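PDB 3RH9: succinate-semialdehyde dehydrogenase (NAD(P)(+)) from Marinobacter aquaeolei, which probably catalyses the NAD(P)-dependent oxidation of succinate semialdehyde to succinate, as a member of the aldehyde dehydrogenase family. Local coordinates for residues S6-N11 with R88-R93; A41-M46 with T186-I191; L95-G100 with D321-G326; V179-S184 with N208-K213. All blocks are in the same frame, centred on the assembly; numbering follows the deposited sequence.

Interaction 1. Residues S6-N11 with R88-R93; sequences SPLLEN and REEIGR
Leu8 and Ser6, at the start of the chain, lie against the side chain of Glu90, which runs from an apolar root to a charged tip. Glu90 CB sits 4.0 Å from Leu8 CD1. With CG anti to the backbone N (chi1 174°), the next carbon moves in closer, 3.6 Å between Glu90 CG and Leu8 CD1, and the two side chains run antiparallel alongside each other. The chain then bends at chi2 (65°), turning the carboxylate toward Ser6 and Arg93. Glu90 OE2 takes NE of Arg93 at 2.9 Å on its syn side, tilted out of the carboxylate plane. Arg93 NH2 and Ser6 OG both appear to donate to Glu90 OE1, but that oxygen's place is doubtful. Arg93 NH2 has a second acceptor in Glu5 O. Were Glu90 an alanine, the Arg93 guanidinium would probably lose its carboxylate mate within the helix. Leucine suits its place because it fills an apolar site between two helices: Leu8 CD1 touches Ile91 CG1 at 3.6 Å, and the side chain also packs on Ala192 and Val196 of helix 188-197. The arrangement is an i, i+3 Glu–Arg salt bridge along helix 88-99, over which the N-terminal arm of this aldehyde dehydrogenase is laid.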
# COMPACT_ATOMS: atom_id res chain seq x y z
N SER A 6 7.77 -25.53 -30.64
CA SER A 6 7.72 -24.15 -31.08
C SER A 6 9.11 -23.52 -30.99
O SER A 6 9.91 -23.87 -30.13
CB SER A 6 6.69 -23.37 -30.24
OG SER A 6 6.91 -21.97 -30.30
N PRO A 7 9.42 -22.63 -31.93
CA PRO A 7 10.68 -21.90 -31.84
C PRO A 7 10.76 -21.04 -30.58
O PRO A 7 11.85 -20.89 -30.01
CB PRO A 7 10.66 -21.03 -33.11
CG PRO A 7 9.22 -21.07 -33.58
CD PRO A 7 8.75 -22.43 -33.22
N LEU A 8 9.63 -20.49 -30.13
CA LEU A 8 9.61 -19.71 -28.90
C LEU A 8 9.84 -20.56 -27.66
O LEU A 8 10.04 -20.03 -26.56
CB LEU A 8 8.28 -18.96 -28.76
CG LEU A 8 7.93 -17.95 -29.85
CD1 LEU A 8 6.67 -17.18 -29.46
CD2 LEU A 8 9.08 -17.00 -30.11
N LEU A 9 9.81 -21.89 -27.82
CA LEU A 9 9.97 -22.80 -26.69
C LEU A 9 11.17 -23.73 -26.82
O LEU A 9 11.15 -24.82 -26.28
CB LEU A 9 8.71 -23.64 -26.51
CG LEU A 9 7.48 -22.84 -26.07
CD1 LEU A 9 6.20 -23.66 -26.13
CD2 LEU A 9 7.71 -22.33 -24.67
N GLU A 10 12.21 -23.28 -27.52
CA GLU A 10 13.45 -24.06 -27.66
C GLU A 10 14.22 -24.14 -26.36
O GLU A 10 15.15 -24.93 -26.22
CB GLU A 10 14.36 -23.43 -28.72
CG GLU A 10 14.05 -23.84 -30.15
CD GLU A 10 14.84 -23.00 -31.14
OE1 GLU A 10 14.64 -21.77 -31.17
OE2 GLU A 10 15.66 -23.58 -31.88
N ASN A 11 13.84 -23.30 -25.41
CA ASN A 11 14.43 -23.36 -24.08
C ASN A 11 13.34 -23.54 -23.06
O ASN A 11 12.60 -22.62 -22.75
CB ASN A 11 15.24 -22.12 -23.81
CG ASN A 11 16.46 -22.04 -24.67
OD1 ASN A 11 17.44 -22.76 -24.45
ND2 ASN A 11 16.42 -21.17 -25.69
N ARG A 88 2.55 -12.39 -31.86
CA ARG A 88 1.21 -12.40 -31.32
C ARG A 88 0.42 -13.67 -31.66
O ARG A 88 -0.49 -14.07 -30.94
CB ARG A 88 0.48 -11.15 -31.81
CG ARG A 88 -0.96 -11.34 -32.16
CD ARG A 88 -1.47 -10.22 -33.03
NE ARG A 88 -2.59 -10.73 -33.79
CZ ARG A 88 -3.86 -10.71 -33.39
NH1 ARG A 88 -4.19 -10.16 -32.22
NH2 ARG A 88 -4.80 -11.23 -34.17
N GLU A 89 0.78 -14.33 -32.76
CA GLU A 89 0.01 -15.49 -33.16
C GLU A 89 0.58 -16.78 -32.58
O GLU A 89 -0.18 -17.70 -32.26
CB GLU A 89 -0.11 -15.56 -34.68
CG GLU A 89 -0.38 -16.95 -35.23
CD GLU A 89 -0.66 -16.95 -36.71
OE1 GLU A 89 -1.20 -15.93 -37.21
OE2 GLU A 89 -0.37 -17.96 -37.38
N GLU A 90 1.90 -16.85 -32.41
CA GLU A 90 2.53 -18.05 -31.85
C GLU A 90 2.44 -18.11 -30.33
O GLU A 90 2.43 -19.20 -29.73
CB GLU A 90 3.98 -18.17 -32.31
CG GLU A 90 4.74 -19.31 -31.65
CD GLU A 90 4.21 -20.70 -32.01
OE1 GLU A 90 4.75 -21.70 -31.50
OE2 GLU A 90 3.24 -20.79 -32.81
N ILE A 91 2.39 -16.94 -29.70
CA ILE A 91 2.18 -16.88 -28.26
C ILE A 91 0.71 -17.20 -27.99
O ILE A 91 0.39 -17.99 -27.10
CB ILE A 91 2.56 -15.51 -27.69
CG1 ILE A 91 4.07 -15.32 -27.76
CG2 ILE A 91 2.06 -15.36 -26.27
CD1 ILE A 91 4.52 -13.96 -27.41
N GLY A 92 -0.16 -16.60 -28.78
CA GLY A 92 -1.56 -16.98 -28.80
C GLY A 92 -1.77 -18.48 -28.93
O GLY A 92 -2.68 -19.03 -28.34
N ARG A 93 -0.91 -19.15 -29.70
CA ARG A 93 -1.05 -20.60 -29.89
C ARG A 93 -0.75 -21.32 -28.60
O ARG A 93 -1.58 -22.09 -28.10
CB ARG A 93 -0.13 -21.11 -30.99
CG ARG A 93 -0.54 -22.47 -31.52
CD ARG A 93 0.38 -22.97 -32.62
NE ARG A 93 1.76 -23.14 -32.15
CZ ARG A 93 2.35 -24.31 -31.91
NH1 ARG A 93 1.68 -25.44 -32.12
NH2 ARG A 93 3.61 -24.35 -31.49

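Interaction 2. Residues A41-M46 with T186-I191; sequences AKVPSM and TPLTMI
Ala41 and Val43 press onto Pro187 and Leu188, bringing the two-stranded antiparallel hairpin 28-32/39-44 against the first turn of helix 188-197, the helix of a beta-alpha-beta unit in the aldehyde dehydrogenase fold. Between the two segments the contact is wholly apolar.

Polar groups are satisfied away from the interface. Ala41 and Val43 make backbone bonds to Val31 and Phe29 of the other hairpin strand. On the helix side, Leu188 N and Thr189 OG1 bond to the carboxylate of Glu98, while Ile191 N reaches Pro187 O at 2.9 Å within the turn. A proline is at home near a helix start, where it has no N-H in need of an acceptor, and its ring adds apolar surface.

The apolar contacts follow from strand alternation, which sends Ala41 and Val43 toward the helix and Lys42 away from it; this suits small apolar residues at Ala41 and Val43, with the charged Lys42 between them. The methyl of Ala41 meets both branches of Leu188: Ala41 CB is 3.7 Å from Leu188 CD2 and 4.1 Å from Leu188 CD1. Its small size lets the isobutyl group come up close to the strand. Val43 divides its two methyls between different partners. Val43 CG1, anti to the backbone N (chi1 -168°), faces Ile191 at a looser 4.5 Å from Ile191 CD1. The other branch lies across two neighbouring side chains at once, with Val43 CG2 4.1 Å from Leu188 CD2 and 4.2 Å from Pro187 CG.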
# COMPACT_ATOMS: atom_id res chain seq x y z
N ALA A 41 3.85 -30.73 -22.22
CA ALA A 41 5.19 -30.29 -21.90
C ALA A 41 5.59 -30.76 -20.52
O ALA A 41 4.75 -30.96 -19.65
CB ALA A 41 5.29 -28.77 -21.99
N LYS A 42 6.89 -30.95 -20.33
CA LYS A 42 7.45 -31.24 -19.02
C LYS A 42 8.47 -30.18 -18.61
O LYS A 42 9.58 -30.12 -19.15
CB LYS A 42 8.08 -32.63 -19.00
CG LYS A 42 7.08 -33.78 -19.12
CD LYS A 42 7.81 -35.12 -19.19
CE LYS A 42 7.17 -36.20 -18.31
NZ LYS A 42 5.83 -36.66 -18.77
N VAL A 43 8.09 -29.34 -17.66
CA VAL A 43 8.91 -28.22 -17.23
C VAL A 43 9.70 -28.53 -15.95
O VAL A 43 9.18 -29.15 -15.03
CB VAL A 43 8.04 -26.97 -16.97
CG1 VAL A 43 8.90 -25.74 -16.81
CG2 VAL A 43 7.06 -26.78 -18.11
N PRO A 44 10.95 -28.08 -15.90
CA PRO A 44 11.84 -28.21 -14.74
C PRO A 44 11.26 -27.60 -13.47
O PRO A 44 10.79 -26.46 -13.46
CB PRO A 44 13.08 -27.42 -15.15
CG PRO A 44 13.08 -27.49 -16.65
CD PRO A 44 11.64 -27.51 -17.07
N SER A 45 11.32 -28.38 -12.39
CA SER A 45 10.83 -27.96 -11.09
C SER A 45 12.00 -27.39 -10.29
O SER A 45 12.67 -28.09 -9.53
CB SER A 45 10.20 -29.16 -10.38
OG SER A 45 9.42 -28.76 -9.27
N MSE A 46 12.24 -26.10 -10.48
CA MSE A 46 13.43 -25.44 -9.93
C MSE A 46 13.44 -25.37 -8.41
O MSE A 46 12.41 -25.14 -7.77
CB MSE A 46 13.61 -24.05 -10.55
CG MSE A 46 13.68 -24.11 -12.07
SE MSE A 46 13.43 -22.40 -13.01
CE MSE A 46 12.14 -23.06 -14.32
N THR A 186 0.19 -22.75 -16.50
CA THR A 186 0.47 -21.96 -17.70
C THR A 186 1.87 -21.34 -17.74
O THR A 186 2.00 -20.12 -17.84
CB THR A 186 -0.58 -20.85 -17.90
OG1 THR A 186 -0.80 -20.19 -16.65
CG2 THR A 186 -1.89 -21.44 -18.42
N PRO A 187 2.91 -22.18 -17.69
CA PRO A 187 4.29 -21.69 -17.71
C PRO A 187 4.78 -21.40 -19.14
O PRO A 187 5.72 -20.63 -19.31
CB PRO A 187 5.08 -22.86 -17.15
CG PRO A 187 4.12 -24.00 -17.02
CD PRO A 187 2.87 -23.65 -17.70
N LEU A 188 4.15 -22.00 -20.14
CA LEU A 188 4.71 -21.97 -21.48
C LEU A 188 4.55 -20.61 -22.14
O LEU A 188 5.36 -20.22 -22.99
CB LEU A 188 4.10 -23.07 -22.37
CG LEU A 188 4.01 -24.47 -21.75
CD1 LEU A 188 3.15 -25.35 -22.62
CD2 LEU A 188 5.39 -25.07 -21.50
N THR A 189 3.50 -19.90 -21.78
CA THR A 189 3.30 -18.59 -22.35
C THR A 189 4.42 -17.75 -21.80
O THR A 189 4.98 -16.90 -22.49
CB THR A 189 1.92 -18.01 -22.00
OG1 THR A 189 0.92 -18.77 -22.66
CG2 THR A 189 1.79 -16.59 -22.47
N MSE A 190 4.77 -18.01 -20.54
CA MSE A 190 5.81 -17.25 -19.88
C MSE A 190 7.15 -17.53 -20.55
O MSE A 190 7.93 -16.62 -20.83
CB MSE A 190 5.87 -17.59 -18.38
CG MSE A 190 6.62 -16.54 -17.58
SE MSE A 190 5.76 -14.79 -17.82
CE MSE A 190 7.31 -13.65 -17.69
N ILE A 191 7.41 -18.81 -20.79
CA ILE A 191 8.65 -19.17 -21.45
C ILE A 191 8.74 -18.48 -22.81
O ILE A 191 9.78 -17.91 -23.15
CB ILE A 191 8.81 -20.70 -21.55
CG1 ILE A 191 8.95 -21.28 -20.15
CG2 ILE A 191 10.03 -21.04 -22.37
CD1 ILE A 191 9.03 -22.77 -20.13

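Interaction 3. Residues L95-G100 with D321-G326; sequences LCMEHG and DGMNDG
The flat peptide group joining Gly322 to Met323 carries the sulfur of Cys96 on one face, with Cys96 SG almost straight above Gly322 C at 3.6 Å. At an edge of the same peptide, Met323 N-H points to Asp321 OD1, with 3.1 Å between Met323 N and Asp321 OD1, in a nearly straight bond (173°). It meets that oxygen from above the carboxylate plane, 43° out of it, and closes an Asx turn. Absence of a side chain at Gly322 makes the close approach possible, since a CB there would run into Gly100 O.

The contact joins the C-terminal end of helix 88-99 to the loop between helices 303-316 and 335-350. Gly100, the first residue beyond the helix, has backbone angles with positive phi (118°) that would push a CB into the carbonyl before it. A water bridges the two glycine backbones, donating to Gly100 O at 2.8 Å and accepting from Gly322 N at 2.7 Å, while Gly322 also has a backbone bond with Trp103.

Met97 and Met323, both modelled as selenomethionine, supply flexible apolar surface beside this. Met97 extends beyond CG and Met323 is folded at chi2 and chi3, which brings Met97 CE to 3.5 Å from Met323 CE. Met323 SE lies 3.7 Å from Cys96 SG.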
# COMPACT_ATOMS: atom_id res chain seq x y z
N LEU A 95 -0.66 -20.13 -25.70
CA LEU A 95 -1.58 -19.72 -24.66
C LEU A 95 -2.81 -20.61 -24.75
O LEU A 95 -3.26 -21.22 -23.77
CB LEU A 95 -1.96 -18.26 -24.85
CG LEU A 95 -2.48 -17.56 -23.60
CD1 LEU A 95 -2.22 -16.07 -23.68
CD2 LEU A 95 -3.96 -17.85 -23.37
N CYS A 96 -3.35 -20.69 -25.96
CA CYS A 96 -4.54 -21.47 -26.23
C CYS A 96 -4.42 -22.89 -25.71
O CYS A 96 -5.33 -23.42 -25.05
CB CYS A 96 -4.79 -21.51 -27.73
SG CYS A 96 -6.18 -22.52 -28.19
N MSE A 97 -3.29 -23.53 -26.00
CA MSE A 97 -3.17 -24.94 -25.72
C MSE A 97 -3.05 -25.26 -24.24
O MSE A 97 -3.51 -26.31 -23.80
CB MSE A 97 -2.03 -25.56 -26.50
CG MSE A 97 -2.40 -25.83 -27.95
SE MSE A 97 -0.85 -26.10 -29.09
CE MSE A 97 -1.78 -26.48 -30.78
N GLU A 98 -2.43 -24.36 -23.48
CA GLU A 98 -2.21 -24.64 -22.06
C GLU A 98 -3.34 -24.13 -21.17
O GLU A 98 -3.61 -24.70 -20.11
CB GLU A 98 -0.85 -24.11 -21.60
CG GLU A 98 -0.74 -22.62 -21.59
CD GLU A 98 0.63 -22.14 -21.12
OE1 GLU A 98 1.44 -22.98 -20.67
OE2 GLU A 98 0.90 -20.92 -21.22
N HIS A 99 -4.00 -23.08 -21.61
CA HIS A 99 -5.13 -22.49 -20.88
C HIS A 99 -6.47 -23.08 -21.30
O HIS A 99 -7.28 -23.44 -20.46
CB HIS A 99 -5.15 -20.98 -21.09
CG HIS A 99 -6.27 -20.27 -20.39
ND1 HIS A 99 -7.45 -19.96 -21.02
CD2 HIS A 99 -6.37 -19.79 -19.13
CE1 HIS A 99 -8.24 -19.32 -20.18
NE2 HIS A 99 -7.61 -19.20 -19.02
N GLY A 100 -6.72 -23.17 -22.61
CA GLY A 100 -7.96 -23.69 -23.12
C GLY A 100 -8.69 -22.64 -23.92
O GLY A 100 -9.44 -22.94 -24.84
N ASP A 321 -12.67 -27.50 -28.34
CA ASP A 321 -11.25 -27.23 -28.49
C ASP A 321 -11.10 -25.83 -29.08
O ASP A 321 -11.75 -25.49 -30.06
CB ASP A 321 -10.64 -28.26 -29.44
CG ASP A 321 -9.11 -28.28 -29.39
OD1 ASP A 321 -8.49 -27.23 -29.06
OD2 ASP A 321 -8.54 -29.36 -29.67
N GLY A 322 -10.24 -25.02 -28.47
CA GLY A 322 -10.08 -23.64 -28.89
C GLY A 322 -9.16 -23.44 -30.08
O GLY A 322 -9.08 -22.34 -30.64
N MSE A 323 -8.46 -24.50 -30.48
CA MSE A 323 -7.60 -24.43 -31.65
C MSE A 323 -8.43 -24.40 -32.92
O MSE A 323 -7.97 -23.92 -33.95
CB MSE A 323 -6.61 -25.59 -31.68
CG MSE A 323 -5.39 -25.40 -30.78
SE MSE A 323 -4.34 -23.77 -31.19
CE MSE A 323 -3.53 -24.35 -32.88
N ASN A 324 -9.66 -24.88 -32.83
CA ASN A 324 -10.53 -24.92 -33.99
C ASN A 324 -11.35 -23.64 -34.18
O ASN A 324 -11.85 -23.05 -33.22
CB ASN A 324 -11.46 -26.13 -33.91
CG ASN A 324 -10.70 -27.40 -33.62
OD1 ASN A 324 -9.61 -27.62 -34.14
ND2 ASN A 324 -11.29 -28.26 -32.78
N ASP A 325 -11.48 -23.22 -35.43
CA ASP A 325 -12.25 -22.03 -35.75
C ASP A 325 -13.68 -22.19 -35.27
O ASP A 325 -14.17 -23.31 -35.15
CB ASP A 325 -12.21 -21.76 -37.27
CG ASP A 325 -12.92 -20.46 -37.66
OD1 ASP A 325 -13.24 -19.65 -36.76
OD2 ASP A 325 -13.16 -20.24 -38.88
N GLY A 326 -14.33 -21.07 -34.97
CA GLY A 326 -15.75 -21.07 -34.68
C GLY A 326 -16.11 -21.44 -33.26
O GLY A 326 -17.29 -21.46 -32.88
O HOH W 1 -9.00 -25.41 -26.05

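Interaction 4. Residues V179-S184 with N208-K213; sequences VIKPAS and NLVMGK
Strands 178-181 and 207-209 run parallel here, with Ile180 bridged to Leu209: Ile180 N donates to Asn208 O, and Val210 N returns a nearly straight bond (174°) to Ile180 O over 2.9 Å. Beta-branched side chains suit such an extended backbone. Val179 CG1 meets Val210 CG2 at 3.9 Å. Val210 CG2 takes the crowded position between its own N and carbonyl carbon (chi1 of the residue -68°), which also sets it beside the aliphatic root of Lys181. From there the lysine chain bends at chi2 and carries Lys181 NZ along the neighbouring backbone to a weak bond with Gly212 O, 3.4 Å away. A leucine in place of Lys181 would probably leave Gly212 O without even this weak ammonium bond. Across the strands, Pro182 and Leu209 meet at about a right angle, with Pro182 CD 3.6 Å from Leu209 CD1. Past the strand ends the backbones separate and one water fills in, bound by Pro182 O, Ser184 OG and Gly212 N, the last at 3.0 Å. Gly212 has backbone angles at which a CB would meet the preceding carbonyl.

The pair lies toward one end of a Rossmann-like sheet, consistent with the dinucleotide-binding domain of this family, and Leu209 has a further backbone bond with Tyr15. Helix 188-197 makes the beta-alpha-beta crossover. Its Met190 and Phe194 cover Ile180 and Leu209, while helix 48-61 touches Val179, Asn208 and Val210, and Ile217 of helix 214-223 touches Lys181.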
# COMPACT_ATOMS: atom_id res chain seq x y z
N VAL A 179 11.99 -10.86 -10.52
CA VAL A 179 12.04 -12.30 -10.55
C VAL A 179 10.62 -12.75 -10.81
O VAL A 179 9.71 -12.35 -10.09
CB VAL A 179 12.52 -12.83 -9.22
CG1 VAL A 179 12.39 -14.34 -9.17
CG2 VAL A 179 13.94 -12.41 -8.97
N ILE A 180 10.41 -13.56 -11.85
CA ILE A 180 9.04 -13.83 -12.32
C ILE A 180 8.56 -15.27 -12.15
O ILE A 180 9.24 -16.20 -12.59
CB ILE A 180 8.86 -13.42 -13.78
CG1 ILE A 180 9.01 -11.90 -13.90
CG2 ILE A 180 7.49 -13.91 -14.30
CD1 ILE A 180 8.73 -11.32 -15.28
N LYS A 181 7.38 -15.44 -11.55
CA LYS A 181 6.84 -16.76 -11.26
C LYS A 181 5.41 -16.97 -11.79
O LYS A 181 4.45 -16.48 -11.20
CB LYS A 181 6.86 -17.01 -9.76
CG LYS A 181 6.76 -18.48 -9.36
CD LYS A 181 5.42 -19.07 -9.73
CE LYS A 181 5.11 -20.30 -8.90
NZ LYS A 181 6.39 -20.96 -8.53
N PRO A 182 5.27 -17.74 -12.89
CA PRO A 182 3.94 -18.02 -13.44
C PRO A 182 3.30 -19.23 -12.79
O PRO A 182 3.96 -19.98 -12.07
CB PRO A 182 4.26 -18.33 -14.90
CG PRO A 182 5.55 -19.09 -14.80
CD PRO A 182 6.33 -18.45 -13.64
N ALA A 183 2.00 -19.40 -13.03
CA ALA A 183 1.28 -20.56 -12.53
C ALA A 183 1.80 -21.82 -13.24
O ALA A 183 2.13 -21.78 -14.42
CB ALA A 183 -0.20 -20.37 -12.78
N SER A 184 1.90 -22.94 -12.52
CA SER A 184 2.37 -24.17 -13.15
C SER A 184 1.40 -24.72 -14.20
O SER A 184 1.76 -25.60 -14.98
CB SER A 184 2.67 -25.24 -12.12
OG SER A 184 3.69 -24.82 -11.24
N ASN A 208 13.92 -12.23 -14.86
CA ASN A 208 14.31 -13.58 -14.45
C ASN A 208 13.07 -14.44 -14.27
O ASN A 208 12.05 -13.97 -13.76
CB ASN A 208 15.10 -13.56 -13.15
CG ASN A 208 16.24 -12.57 -13.18
OD1 ASN A 208 16.08 -11.39 -12.85
ND2 ASN A 208 17.41 -13.05 -13.57
N LEU A 209 13.16 -15.70 -14.70
CA LEU A 209 12.04 -16.62 -14.69
C LEU A 209 12.32 -17.82 -13.79
O LEU A 209 13.31 -18.51 -13.94
CB LEU A 209 11.72 -17.06 -16.12
CG LEU A 209 10.63 -18.12 -16.34
CD1 LEU A 209 9.36 -17.80 -15.55
CD2 LEU A 209 10.34 -18.29 -17.85
N VAL A 210 11.43 -18.05 -12.83
CA VAL A 210 11.52 -19.23 -11.99
C VAL A 210 10.20 -20.00 -12.06
O VAL A 210 9.14 -19.40 -12.22
CB VAL A 210 11.82 -18.84 -10.56
CG1 VAL A 210 13.23 -18.27 -10.47
CG2 VAL A 210 10.82 -17.82 -10.09
N MSE A 211 10.28 -21.33 -12.01
CA MSE A 211 9.09 -22.16 -12.09
C MSE A 211 9.25 -23.38 -11.24
O MSE A 211 10.35 -23.83 -10.98
CB MSE A 211 8.87 -22.62 -13.51
CG MSE A 211 9.37 -21.62 -14.49
SE MSE A 211 8.95 -22.08 -16.30
CE MSE A 211 7.59 -20.72 -16.59
N GLY A 212 8.11 -23.92 -10.82
CA GLY A 212 8.09 -25.13 -10.03
C GLY A 212 7.12 -25.02 -8.88
O GLY A 212 6.10 -24.35 -8.97
N LYS A 213 7.47 -25.67 -7.78
CA LYS A 213 6.58 -25.83 -6.64
C LYS A 213 6.34 -24.49 -5.96
O LYS A 213 7.29 -23.78 -5.65
CB LYS A 213 7.18 -26.86 -5.67
CG LYS A 213 6.21 -27.40 -4.65
CD LYS A 213 6.83 -28.56 -3.86
CE LYS A 213 5.96 -28.96 -2.65
NZ LYS A 213 4.60 -29.47 -3.04
O HOH W 2 5.59 -22.40 -11.59
O HOH W 3 2.96 -22.99 -9.62

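The four contacts form a connected patch extending from the 207-209 side of the six-stranded sheet. Interactions 2 and 4 lie closest, their centres about 8 Å apart: helix 188-197, used by interaction 2, connects the two strands of interaction 4. Interactions 1 and 3 share helix 88-99, with centres about 14 Å apart. Along the chain, interaction 1 closes before interaction 3 opens, interaction 4 falls between the two segments of interaction 3, and the segments of interaction 2 alternate with those of the other three. Glu98 probably bonds to Leu188 N and Thr189 OG1, tying interaction 3 to interaction 2. The N-terminal arm, hairpin and loop 321-326 are thus connected, through two helices, to the Rossmann-like core.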